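Local coordinates for interferon-activable protein 202 (Mus musculus, PDB 4L5R) that binds double-stranded DNA without sequence specificity and dampens inflammation by preventing AIM2 inflammasome activation, probably by sequestering cytoplasmic DNA, at residues K4-S7 with K8-L12; S89-A92 with P93-F97; V42-S46 with K47-V51. One frame throughout, in Å; residues are numbered along the deposited sequence.

Interaction 1. Residues K4-S7 with K8-L12; sequences KNIS and KGAVL. With nucleotides of chain C.
Ile-6 and Ala-10 meet methyl to methyl across the mouth of a type II beta turn, Ser-7 to Ala-10, that leads into the first strand of the first HIN-200 domain. With CG1 beside the backbone N (chi1 -59°), CG2 of Ile-6 points the other way and sets its methyl on CB of Ala-10 at 3.4 Å, tighter than usual carbon-carbon contact. The same CB of Ala-10 also lies 3.4 Å from the carbonyl O of Ser-7, so the alanine is wedged between a branch and a backbone oxygen. The turn itself is closed by a weak bond from Ala-10 N to Ser-7 O, 3.3 Å long. Gly-9 occupies its third position with a positive phi of 78°, as a type II turn requires, and its N makes a weak hydrogen bond to a DNA phosphate. Ser-7 OG is hydrogen-bonded to the carboxylate of Glu-81, whereas Lys-8, at the outer corner, leaves the turn altogether and passes a DNA sugar into the minor groove. Its CB faces C4' of nucleotide DC16 of chain C at 3.8 Å, and its CD passes O4' of the same sugar at 3.7 Å. There the chain bends at chi3 (-68°) and again at chi4, bringing the ammonium group alongside the neighbouring base. Nearer the N-terminus, Lys-4 NZ donates a hydrogen bond to Asn-5 OD1 (3.0 Å) from above the amide plane and also forms a salt bridge with Glu-35. The thymine oxygen contacted by Lys-8 belongs to the minor-groove edge, where pyrimidines present the same acceptor, which is consistent with binding that ignores sequence: Lys-8 NZ donates to O2 of DT15 of chain C across 3.0 Å.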
ATOM      1  N   LYS A   4       0.314  -5.780  18.133  1.00 48.68           N
ATOM      2  CA  LYS A   4       0.911  -4.441  18.099  1.00 52.14           C
ATOM      3  C   LYS A   4       0.960  -3.887  16.674  1.00 43.56           C
ATOM      4  O   LYS A   4       1.455  -4.553  15.759  1.00 36.99           O
ATOM      5  CB  LYS A   4       2.327  -4.474  18.685  1.00 55.17           C
ATOM      6  CG  LYS A   4       2.700  -3.273  19.552  1.00 66.19           C
ATOM      7  CD  LYS A   4       2.651  -1.964  18.787  1.00 67.55           C
ATOM      8  CE  LYS A   4       3.100  -0.799  19.668  1.00 72.94           C
ATOM      9  NZ  LYS A   4       2.951   0.528  18.994  1.00 69.10           N
ATOM     10  N   ASN A   5       0.442  -2.670  16.500  1.00 36.33           N
ATOM     11  CA  ASN A   5       0.441  -1.980  15.212  1.00 34.52           C
ATOM     12  C   ASN A   5      -0.467  -2.564  14.131  1.00 36.24           C
ATOM     13  O   ASN A   5      -0.588  -1.983  13.048  1.00 35.99           O
ATOM     14  CB  ASN A   5       1.862  -1.825  14.665  1.00 39.55           C
ATOM     15  CG  ASN A   5       2.668  -0.804  15.437  1.00 51.00           C
ATOM     16  OD1 ASN A   5       2.113   0.011  16.175  1.00 50.29           O
ATOM     17  ND2 ASN A   5       3.983  -0.839  15.268  1.00 56.47           N
ATOM     18  N   ILE A   6      -1.112  -3.694  14.414  1.00 33.29           N
ATOM     19  CA  ILE A   6      -2.008  -4.311  13.427  1.00 33.64           C
ATOM     20  C   ILE A   6      -3.357  -3.589  13.351  1.00 37.99           C
ATOM     21  O   ILE A   6      -3.859  -3.091  14.356  1.00 39.15           O
ATOM     22  CB  ILE A   6      -2.247  -5.807  13.720  1.00 35.50           C
ATOM     23  CG1 ILE A   6      -0.924  -6.570  13.721  1.00 35.19           C
ATOM     24  CG2 ILE A   6      -3.203  -6.417  12.688  1.00 34.77           C
ATOM     25  CD1 ILE A   6      -0.191  -6.525  12.390  1.00 32.93           C
ATOM     26  N   SER A   7      -3.950  -3.551  12.162  1.00 36.39           N
ATOM     27  CA  SER A   7      -5.225  -2.860  11.966  1.00 39.02           C
ATOM     28  C   SER A   7      -6.379  -3.536  12.708  1.00 45.25           C
ATOM     29  O   SER A   7      -6.346  -4.742  12.960  1.00 38.41           O
ATOM     30  CB  SER A   7      -5.556  -2.745  10.474  1.00 29.63           C
ATOM     31  OG  SER A   7      -4.680  -1.834   9.820  1.00 37.17           O
ATOM     32  N   LYS A   8      -7.398  -2.748  13.045  1.00 51.67           N
ATOM     33  CA  LYS A   8      -8.600  -3.254  13.705  1.00 54.93           C
ATOM     34  C   LYS A   8      -9.262  -4.365  12.900  1.00 51.58           C
ATOM     35  O   LYS A   8      -9.438  -4.247  11.687  1.00 46.79           O
ATOM     36  CB  LYS A   8      -9.619  -2.124  13.919  1.00 58.53           C
ATOM     37  CG  LYS A   8      -9.171  -1.028  14.870  1.00 62.04           C
ATOM     38  CD  LYS A   8     -10.297  -0.033  15.142  1.00 59.52           C
ATOM     39  CE  LYS A   8     -10.644   0.792  13.904  1.00 55.44           C
ATOM     40  NZ  LYS A   8     -12.114   0.840  13.667  1.00 49.25           N
ATOM     41  N   GLY A   9      -9.632  -5.444  13.584  1.00 50.63           N
ATOM     42  CA  GLY A   9     -10.375  -6.523  12.960  1.00 55.62           C
ATOM     43  C   GLY A   9      -9.574  -7.479  12.089  1.00 53.26           C
ATOM     44  O   GLY A   9     -10.148  -8.352  11.440  1.00 52.43           O
ATOM     45  N   ALA A  10      -8.254  -7.325  12.067  1.00 41.50           N
ATOM     46  CA  ALA A  10      -7.427  -8.159  11.203  1.00 38.42           C
ATOM     47  C   ALA A  10      -7.406  -9.605  11.697  1.00 37.26           C
ATOM     48  O   ALA A  10      -7.502  -9.867  12.895  1.00 38.95           O
ATOM     49  CB  ALA A  10      -6.017  -7.603  11.088  1.00 39.88           C
ATOM     50  N   VAL A  11      -7.294 -10.529  10.752  1.00 37.05           N
ATOM     51  CA  VAL A  11      -7.320 -11.960  11.036  1.00 40.35           C
ATOM     52  C   VAL A  11      -5.934 -12.596  10.976  1.00 37.60           C
ATOM     53  O   VAL A  11      -5.224 -12.495   9.969  1.00 35.02           O
ATOM     54  CB  VAL A  11      -8.226 -12.699  10.043  1.00 38.82           C
ATOM     55  CG1 VAL A  11      -8.161 -14.205  10.287  1.00 43.73           C
ATOM     56  CG2 VAL A  11      -9.651 -12.188  10.148  1.00 49.42           C
ATOM     57  N   LEU A  12      -5.564 -13.272  12.056  1.00 38.20           N
ATOM     58  CA  LEU A  12      -4.288 -13.969  12.120  1.00 34.58           C
ATOM     59  C   LEU A  12      -4.281 -15.243  11.269  1.00 36.90           C
ATOM     60  O   LEU A  12      -5.188 -16.066  11.366  1.00 38.18           O
ATOM     61  CB  LEU A  12      -3.956 -14.315  13.573  1.00 42.90           C
ATOM     62  CG  LEU A  12      -2.702 -15.162  13.785  1.00 44.46           C
ATOM     63  CD1 LEU A  12      -1.459 -14.413  13.351  1.00 36.69           C
ATOM     64  CD2 LEU A  12      -2.572 -15.631  15.238  1.00 50.59           C
TER
ATOM     65  P    DC C  16     -15.764  -4.466  16.127  1.00 73.41           P
ATOM     66  OP1  DC C  16     -15.946  -5.539  15.123  1.00 77.72           O
ATOM     67  OP2  DC C  16     -16.585  -4.432  17.359  1.00 67.35           O
ATOM     68  O5'  DC C  16     -14.238  -4.459  16.586  1.00 63.90           O
ATOM     69  C5'  DC C  16     -13.248  -4.090  15.657  1.00 60.00           C
ATOM     70  C4'  DC C  16     -12.084  -3.492  16.413  1.00 58.22           C
ATOM     71  O4'  DC C  16     -12.488  -2.275  17.080  1.00 52.67           O
ATOM     72  C3'  DC C  16     -11.516  -4.400  17.496  1.00 58.79           C
ATOM     73  O3'  DC C  16     -10.219  -4.749  17.056  1.00 52.85           O
ATOM     74  C2'  DC C  16     -11.524  -3.552  18.775  1.00 56.71           C
ATOM     75  C1'  DC C  16     -11.689  -2.133  18.232  1.00 50.39           C
ATOM     76  N1   DC C  16     -12.357  -1.132  19.116  1.00 47.53           N
ATOM     77  C2   DC C  16     -11.601  -0.065  19.622  1.00 51.16           C
ATOM     78  O2   DC C  16     -10.400   0.003  19.338  1.00 51.01           O
ATOM     79  N3   DC C  16     -12.201   0.864  20.408  1.00 50.70           N
ATOM     80  C4   DC C  16     -13.502   0.756  20.687  1.00 52.80           C
ATOM     81  N4   DC C  16     -14.047   1.691  21.471  1.00 49.27           N
ATOM     82  C5   DC C  16     -14.296  -0.319  20.175  1.00 47.56           C
ATOM     83  C6   DC C  16     -13.689  -1.229  19.398  1.00 48.61           C
ATOM     84  P    DT C  15     -20.697  -0.110  16.139  1.00 79.79           P
ATOM     85  OP1  DT C  15     -21.514  -1.220  15.598  1.00 82.13           O
ATOM     86  OP2  DT C  15     -20.882   0.328  17.540  1.00 74.09           O
ATOM     87  O5'  DT C  15     -19.145  -0.457  15.965  1.00 61.00           O
ATOM     88  C5'  DT C  15     -18.610  -0.786  14.693  1.00 63.10           C
ATOM     89  C4'  DT C  15     -17.122  -1.035  14.841  1.00 64.13           C
ATOM     90  O4'  DT C  15     -16.469   0.200  15.232  1.00 60.39           O
ATOM     91  C3'  DT C  15     -16.781  -2.062  15.916  1.00 62.29           C
ATOM     92  O3'  DT C  15     -15.935  -3.055  15.376  1.00 67.16           O
ATOM     93  C2'  DT C  15     -16.069  -1.271  17.010  1.00 61.17           C
ATOM     94  C1'  DT C  15     -15.510  -0.087  16.229  1.00 60.56           C
ATOM     95  N1   DT C  15     -15.279   1.123  17.077  1.00 50.39           N
ATOM     96  C2   DT C  15     -14.018   1.672  17.121  1.00 47.96           C
ATOM     97  O2   DT C  15     -13.070   1.232  16.498  1.00 48.30           O
ATOM     98  N3   DT C  15     -13.912   2.772  17.925  1.00 42.39           N
ATOM     99  C4   DT C  15     -14.903   3.363  18.679  1.00 43.72           C
ATOM    100  O4   DT C  15     -14.685   4.353  19.373  1.00 49.68           O
ATOM    101  C5   DT C  15     -16.200   2.736  18.590  1.00 48.86           C
ATOM    102  C7   DT C  15     -17.362   3.290  19.361  1.00 48.79           C
ATOM    103  C6   DT C  15     -16.324   1.658  17.804  1.00 49.87           C
TER

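Interaction 2. Residues S89-A92 with P93-F97; sequences SEAA and PNQMF. Unlike the reference sequence in segment 93-97: Met-96 (reference Ile), Phe-97 (reference Ile).
Gln-95 turns back on Ala-92 because its CG lies beside its own backbone N and anti to its carbonyl carbon (chi1 -77°), after which the chain runs extended to the amide. Its OE1 thereby accepts a hydrogen bond from the backbone N of Ala-92 (3.0 Å, 153° at the hydrogen), the donor tilted modestly from the carbonyl plane. Asn-94 has its CG between the backbone N and the carbonyl carbon (chi1 75°), and this folds OD1 over the methyl of Ala-92, 3.4 Å from CB. That methyl therefore has an amide oxygen from each of two side chains beside it, Gln-95 OE1 being 3.5 Å from the same CB, while CD of the Pro-93 ring adds a carbon contact at 3.6 Å.

The backbone answers in the reverse direction: Gln-95 N donates to Ala-92 O at 2.8 Å, coming from above the carbonyl plane. Ala-92 is thus held through both its N and its O by one residue, at the start of a short 3-10 segment, 93-95, continued by the bond from Met-96 N to Pro-93 O at 3.1 Å. Met-96, an isoleucine in the reference sequence, stretches out fully and lays its CE against Ala-91 O at 3.7 Å. Gln-95 OE1 has a further, weak partner in the hydroxyl of Thr-69.

The turn ends strand 87-90, which pairs antiparallel with strand 67-76, and begins the linking loop toward helix 101-108. Ala-91 packs on Phe-67 and Thr-69 of strand 67-76 and on Thr-18 of strand 17-30, with Phe-97 edge-to-face on Phe-67 just beyond.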
ATOM      1  N   SER A  89      10.821 -16.492   6.333  1.00 32.90           N
ATOM      2  CA  SER A  89      11.996 -17.269   5.938  1.00 34.26           C
ATOM      3  C   SER A  89      12.210 -17.152   4.438  1.00 39.29           C
ATOM      4  O   SER A  89      11.275 -16.863   3.694  1.00 32.01           O
ATOM      5  CB  SER A  89      11.807 -18.752   6.276  1.00 37.11           C
ATOM      6  OG  SER A  89      11.503 -18.943   7.646  1.00 48.99           O
ATOM      7  N   GLU A  90      13.437 -17.387   3.993  1.00 35.74           N
ATOM      8  CA  GLU A  90      13.688 -17.568   2.571  1.00 35.77           C
ATOM      9  C   GLU A  90      13.066 -18.892   2.145  1.00 41.12           C
ATOM     10  O   GLU A  90      13.186 -19.907   2.840  1.00 36.12           O
ATOM     11  CB  GLU A  90      15.184 -17.547   2.274  1.00 41.32           C
ATOM     12  CG  GLU A  90      15.578 -18.133   0.928  1.00 52.24           C
ATOM     13  CD  GLU A  90      17.041 -18.560   0.899  1.00 66.92           C
ATOM     14  OE1 GLU A  90      17.752 -18.295   1.892  1.00 68.00           O
ATOM     15  OE2 GLU A  90      17.478 -19.165  -0.105  1.00 70.54           O
ATOM     16  N   ALA A  91      12.390 -18.873   1.000  1.00 34.89           N
ATOM     17  CA  ALA A  91      11.632 -20.031   0.539  1.00 34.33           C
ATOM     18  C   ALA A  91      12.534 -21.149   0.041  1.00 35.89           C
ATOM     19  O   ALA A  91      13.548 -20.906  -0.610  1.00 43.27           O
ATOM     20  CB  ALA A  91      10.640 -19.623  -0.547  1.00 36.68           C
ATOM     21  N   ALA A  92      12.137 -22.375   0.355  1.00 41.10           N
ATOM     22  CA  ALA A  92      12.799 -23.566  -0.155  1.00 48.53           C
ATOM     23  C   ALA A  92      12.495 -23.710  -1.637  1.00 54.00           C
ATOM     24  O   ALA A  92      11.395 -23.374  -2.085  1.00 42.19           O
ATOM     25  CB  ALA A  92      12.317 -24.785   0.594  1.00 49.85           C
ATOM     26  N   PRO A  93      13.471 -24.205  -2.408  1.00 56.13           N
ATOM     27  CA  PRO A  93      13.289 -24.433  -3.845  1.00 59.52           C
ATOM     28  C   PRO A  93      11.982 -25.159  -4.171  1.00 54.14           C
ATOM     29  O   PRO A  93      11.288 -24.762  -5.105  1.00 58.10           O
ATOM     30  CB  PRO A  93      14.495 -25.302  -4.204  1.00 64.33           C
ATOM     31  CG  PRO A  93      15.562 -24.816  -3.270  1.00 65.68           C
ATOM     32  CD  PRO A  93      14.853 -24.484  -1.976  1.00 61.30           C
ATOM     33  N   ASN A  94      11.643 -26.193  -3.405  1.00 53.54           N
ATOM     34  CA  ASN A  94      10.437 -26.974  -3.671  1.00 56.04           C
ATOM     35  C   ASN A  94       9.158 -26.261  -3.240  1.00 49.26           C
ATOM     36  O   ASN A  94       8.081 -26.867  -3.209  1.00 43.72           O
ATOM     37  CB  ASN A  94      10.522 -28.355  -3.008  1.00 64.98           C
ATOM     38  CG  ASN A  94      10.309 -28.299  -1.502  1.00 69.36           C
ATOM     39  OD1 ASN A  94      10.472 -27.252  -0.876  1.00 66.40           O
ATOM     40  ND2 ASN A  94       9.949 -29.436  -0.915  1.00 72.77           N
ATOM     41  N   GLN A  95       9.284 -24.976  -2.908  1.00 41.73           N
ATOM     42  CA  GLN A  95       8.131 -24.154  -2.541  1.00 40.15           C
ATOM     43  C   GLN A  95       7.930 -23.017  -3.532  1.00 38.11           C
ATOM     44  O   GLN A  95       7.009 -22.220  -3.387  1.00 37.37           O
ATOM     45  CB  GLN A  95       8.301 -23.561  -1.140  1.00 43.41           C
ATOM     46  CG  GLN A  95       8.043 -24.525   0.007  1.00 57.59           C
ATOM     47  CD  GLN A  95       8.462 -23.942   1.349  1.00 72.25           C
ATOM     48  OE1 GLN A  95       9.383 -23.121   1.424  1.00 70.22           O
ATOM     49  NE2 GLN A  95       7.782 -24.355   2.414  1.00 79.03           N
ATOM     50  N   MET A  96       8.802 -22.935  -4.528  1.00 38.32           N
ATOM     51  CA  MET A  96       8.739 -21.854  -5.497  1.00 43.65           C
ATOM     52  C   MET A  96       7.802 -22.195  -6.644  1.00 45.91           C
ATOM     53  O   MET A  96       7.454 -23.359  -6.857  1.00 49.95           O
ATOM     54  CB  MET A  96      10.135 -21.525  -6.023  1.00 47.04           C
ATOM     55  CG  MET A  96      11.037 -20.888  -4.981  1.00 41.34           C
ATOM     56  SD  MET A  96      12.701 -20.644  -5.608  1.00 57.81           S
ATOM     57  CE  MET A  96      13.500 -19.948  -4.159  1.00 66.11           C
ATOM     58  N   PHE A  97       7.395 -21.169  -7.379  1.00 41.08           N
ATOM     59  CA  PHE A  97       6.419 -21.332  -8.441  1.00 44.98           C
ATOM     60  C   PHE A  97       6.581 -20.188  -9.422  1.00 44.72           C
ATOM     61  O   PHE A  97       7.266 -19.205  -9.139  1.00 39.02           O
ATOM     62  CB  PHE A  97       5.005 -21.308  -7.858  1.00 44.85           C
ATOM     63  CG  PHE A  97       4.774 -20.182  -6.887  1.00 45.45           C
ATOM     64  CD1 PHE A  97       4.366 -18.931  -7.332  1.00 39.15           C
ATOM     65  CD2 PHE A  97       4.988 -20.368  -5.528  1.00 32.32           C
ATOM     66  CE1 PHE A  97       4.167 -17.895  -6.441  1.00 40.17           C
ATOM     67  CE2 PHE A  97       4.783 -19.336  -4.630  1.00 44.05           C
ATOM     68  CZ  PHE A  97       4.377 -18.096  -5.087  1.00 40.86           C
TER

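Interaction 3. Residues V42-S46 with K47-V51. Unlike the reference sequence in segment 47-51: Lys-47 (reference Gln).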
ATOM      1  N   VAL A  42       3.380  -8.307  -3.077  1.00 21.52           N
ATOM      2  CA  VAL A  42       3.891  -9.653  -3.271  1.00 22.66           C
ATOM      3  C   VAL A  42       2.857 -10.431  -4.071  1.00 22.84           C
ATOM      4  O   VAL A  42       1.716  -9.984  -4.211  1.00 20.20           O
ATOM      5  CB  VAL A  42       4.099 -10.367  -1.933  1.00 21.55           C
ATOM      6  CG1 VAL A  42       5.073  -9.561  -1.042  1.00 19.31           C
ATOM      7  CG2 VAL A  42       2.752 -10.587  -1.221  1.00 18.85           C
ATOM      8  N   ALA A  43       3.253 -11.594  -4.578  1.00 20.50           N
ATOM      9  CA  ALA A  43       2.355 -12.388  -5.400  1.00 28.15           C
ATOM     10  C   ALA A  43       2.491 -13.877  -5.107  1.00 25.83           C
ATOM     11  O   ALA A  43       3.580 -14.375  -4.821  1.00 26.07           O
ATOM     12  CB  ALA A  43       2.589 -12.113  -6.890  1.00 26.93           C
ATOM     13  N   THR A  44       1.360 -14.572  -5.154  1.00 29.86           N
ATOM     14  CA  THR A  44       1.357 -16.024  -5.152  1.00 28.20           C
ATOM     15  C   THR A  44       1.008 -16.457  -6.566  1.00 27.57           C
ATOM     16  O   THR A  44       0.909 -15.629  -7.464  1.00 26.48           O
ATOM     17  CB  THR A  44       0.318 -16.592  -4.155  1.00 27.30           C
ATOM     18  OG1 THR A  44      -1.003 -16.253  -4.586  1.00 26.00           O
ATOM     19  CG2 THR A  44       0.554 -16.015  -2.743  1.00 30.75           C
ATOM     20  N   GLU A  45       0.797 -17.750  -6.778  1.00 27.78           N
ATOM     21  CA  GLU A  45       0.374 -18.203  -8.094  1.00 24.30           C
ATOM     22  C   GLU A  45      -1.061 -17.748  -8.421  1.00 32.82           C
ATOM     23  O   GLU A  45      -1.460 -17.699  -9.590  1.00 34.10           O
ATOM     24  CB  GLU A  45       0.508 -19.740  -8.185  1.00 35.08           C
ATOM     25  CG  GLU A  45       0.522 -20.265  -9.600  1.00 37.93           C
ATOM     26  CD  GLU A  45       1.013 -21.696  -9.685  1.00 52.54           C
ATOM     27  OE1 GLU A  45       1.306 -22.150 -10.810  1.00 50.02           O
ATOM     28  OE2 GLU A  45       1.112 -22.361  -8.631  1.00 45.43           O
ATOM     29  N   SER A  46      -1.836 -17.389  -7.396  1.00 24.81           N
ATOM     30  CA  SER A  46      -3.266 -17.130  -7.593  1.00 27.25           C
ATOM     31  C   SER A  46      -3.692 -15.674  -7.387  1.00 27.22           C
ATOM     32  O   SER A  46      -4.795 -15.283  -7.780  1.00 29.99           O
ATOM     33  CB  SER A  46      -4.099 -18.019  -6.670  1.00 38.33           C
ATOM     34  OG  SER A  46      -3.648 -17.913  -5.332  1.00 39.70           O
ATOM     35  N   LYS A  47      -2.833 -14.871  -6.771  1.00 28.27           N
ATOM     36  CA  LYS A  47      -3.243 -13.525  -6.373  1.00 35.18           C
ATOM     37  C   LYS A  47      -2.023 -12.642  -6.174  1.00 26.11           C
ATOM     38  O   LYS A  47      -0.920 -13.139  -5.944  1.00 26.30           O
ATOM     39  CB  LYS A  47      -3.982 -13.597  -5.031  1.00 37.45           C
ATOM     40  CG  LYS A  47      -5.488 -13.699  -5.082  1.00 52.52           C
ATOM     41  CD  LYS A  47      -6.021 -14.048  -3.693  1.00 60.06           C
ATOM     42  CE  LYS A  47      -7.485 -13.670  -3.520  1.00 65.16           C
ATOM     43  NZ  LYS A  47      -8.356 -14.300  -4.547  1.00 68.56           N
ATOM     44  N   TYR A  48      -2.211 -11.330  -6.245  1.00 25.06           N
ATOM     45  CA  TYR A  48      -1.200 -10.438  -5.646  1.00 22.65           C
ATOM     46  C   TYR A  48      -1.793  -9.819  -4.398  1.00 21.99           C
ATOM     47  O   TYR A  48      -3.002  -9.825  -4.227  1.00 25.52           O
ATOM     48  CB  TYR A  48      -0.715  -9.372  -6.617  1.00 24.33           C
ATOM     49  CG  TYR A  48      -1.721  -8.268  -6.871  1.00 26.46           C
ATOM     50  CD1 TYR A  48      -2.668  -8.388  -7.881  1.00 37.19           C
ATOM     51  CD2 TYR A  48      -1.731  -7.110  -6.092  1.00 29.96           C
ATOM     52  CE1 TYR A  48      -3.596  -7.389  -8.120  1.00 39.82           C
ATOM     53  CE2 TYR A  48      -2.661  -6.107  -6.326  1.00 38.65           C
ATOM     54  CZ  TYR A  48      -3.591  -6.260  -7.342  1.00 44.86           C
ATOM     55  OH  TYR A  48      -4.517  -5.277  -7.583  1.00 56.88           O
ATOM     56  N   TYR A  49      -0.944  -9.283  -3.515  1.00 23.86           N
ATOM     57  CA  TYR A  49      -1.417  -8.685  -2.280  1.00 22.91           C
ATOM     58  C   TYR A  49      -0.618  -7.427  -2.028  1.00 23.71           C
ATOM     59  O   TYR A  49       0.567  -7.406  -2.317  1.00 20.27           O
ATOM     60  CB  TYR A  49      -1.098  -9.583  -1.091  1.00 23.82           C
ATOM     61  CG  TYR A  49      -1.786 -10.913  -1.059  1.00 21.96           C
ATOM     62  CD1 TYR A  49      -1.194 -12.028  -1.635  1.00 23.88           C
ATOM     63  CD2 TYR A  49      -3.000 -11.071  -0.399  1.00 24.40           C
ATOM     64  CE1 TYR A  49      -1.808 -13.277  -1.579  1.00 30.78           C
ATOM     65  CE2 TYR A  49      -3.631 -12.329  -0.344  1.00 34.23           C
ATOM     66  CZ  TYR A  49      -3.022 -13.417  -0.937  1.00 35.61           C
ATOM     67  OH  TYR A  49      -3.618 -14.664  -0.891  1.00 33.40           O
ATOM     68  N   ARG A  50      -1.269  -6.406  -1.482  1.00 20.98           N
ATOM     69  CA  ARG A  50      -0.567  -5.287  -0.868  1.00 21.78           C
ATOM     70  C   ARG A  50      -0.210  -5.725   0.538  1.00 18.52           C
ATOM     71  O   ARG A  50      -0.955  -6.475   1.180  1.00 22.17           O
ATOM     72  CB  ARG A  50      -1.455  -4.035  -0.800  1.00 21.45           C
ATOM     73  CG  ARG A  50      -2.138  -3.664  -2.098  1.00 28.81           C
ATOM     74  CD  ARG A  50      -1.181  -3.192  -3.183  1.00 34.75           C
ATOM     75  NE  ARG A  50      -1.931  -2.770  -4.373  1.00 41.76           N
ATOM     76  CZ  ARG A  50      -1.404  -2.612  -5.584  1.00 50.28           C
ATOM     77  NH1 ARG A  50      -0.111  -2.834  -5.776  1.00 49.70           N
ATOM     78  NH2 ARG A  50      -2.177  -2.239  -6.607  1.00 42.09           N
ATOM     79  N   VAL A  51       0.923  -5.233   1.025  1.00 19.03           N
ATOM     80  CA  VAL A  51       1.460  -5.668   2.291  1.00 19.99           C
ATOM     81  C   VAL A  51       1.904  -4.425   3.063  1.00 19.28           C
ATOM     82  O   VAL A  51       2.460  -3.482   2.475  1.00 22.45           O
ATOM     83  CB  VAL A  51       2.692  -6.579   2.084  1.00 19.73           C
ATOM     84  CG1 VAL A  51       3.172  -7.173   3.433  1.00 18.63           C
ATOM     85  CG2 VAL A  51       2.400  -7.674   1.051  1.00 21.16           C
TER
HETATM   86  O   HOH W   1      -2.897 -16.663  -2.625  1.00 33.92           O
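Tyr-49 and Val-42 form an antiparallel hydrogen-bonded pair in the beta hairpin of strands 35-43 and 48-53, each backbone N bonding to the other residue's O, and their side chains share one face of the sheet. From its CB, 4.0 Å from Val-42 CG2, the tyrosine sets CG anti to the carbonyl carbon (chi1 -65°), which sends the ring back toward the loop. Further out, at CE1 beside the hydroxyl-bearing carbon, the ring meets Thr-44 CG2 at 3.8 Å, the methyl lying at the edge of the ring and in its plane. At the tip, Tyr-49 OH reaches a water at 2.7 Å, and this water also joins Thr-44 OG1, at 2.8 Å, and Ser-46 OG, at 3.1 Å. On the same face Val-42 CG2 touches Val-51 CG2 at 3.7 Å, the two side chains crossing at about a right angle.

Thr-44 holds the loop. Its OG1 sits between its backbone N and carbonyl carbon (chi1 66°) and accepts the N-H of Ser-46 at 3.1 Å, an ST turn, and more weakly that of Lys-47; its own N bonds to Lys-47 O. A valine here would probably leave both N-H groups without this acceptor and the water without one of its three holders, letting the loop shift. Val-42 to Thr-44 belong to a segment required for homomultimerization. Carbon packing on the face of Val-42 and Tyr-49 thus gives way at the loop to water-bridged hydroxyls, and Tyr-49 is bordered by Val-42 CG2 at its CB, by the Thr-44 methyl at CE1 and by the water at OH, which would limit its turning.

In the fold
All three contacts reach the same sheet, that of the OB fold nearer the N-terminus. Only interaction 1 contacts the DNA: the nearest atoms of interaction 3 and interaction 2 lie about 13 Å and 23 Å from it. Interaction 1 is also near the bound sodium ion, about 9 Å from the Ile-6 side chain. Its centre is 19 Å from that of interaction 3, and His-39, which mediates TP53BP1 binding, has its side chain about 10 Å from Ser-7 and 7 Å from Val-51. Interactions 2 and 3 touch directly: Phe-97 CE1 packs 3.4 Å from Glu-45 N, so the segment after strand 87-90 lies against the hairpin loop.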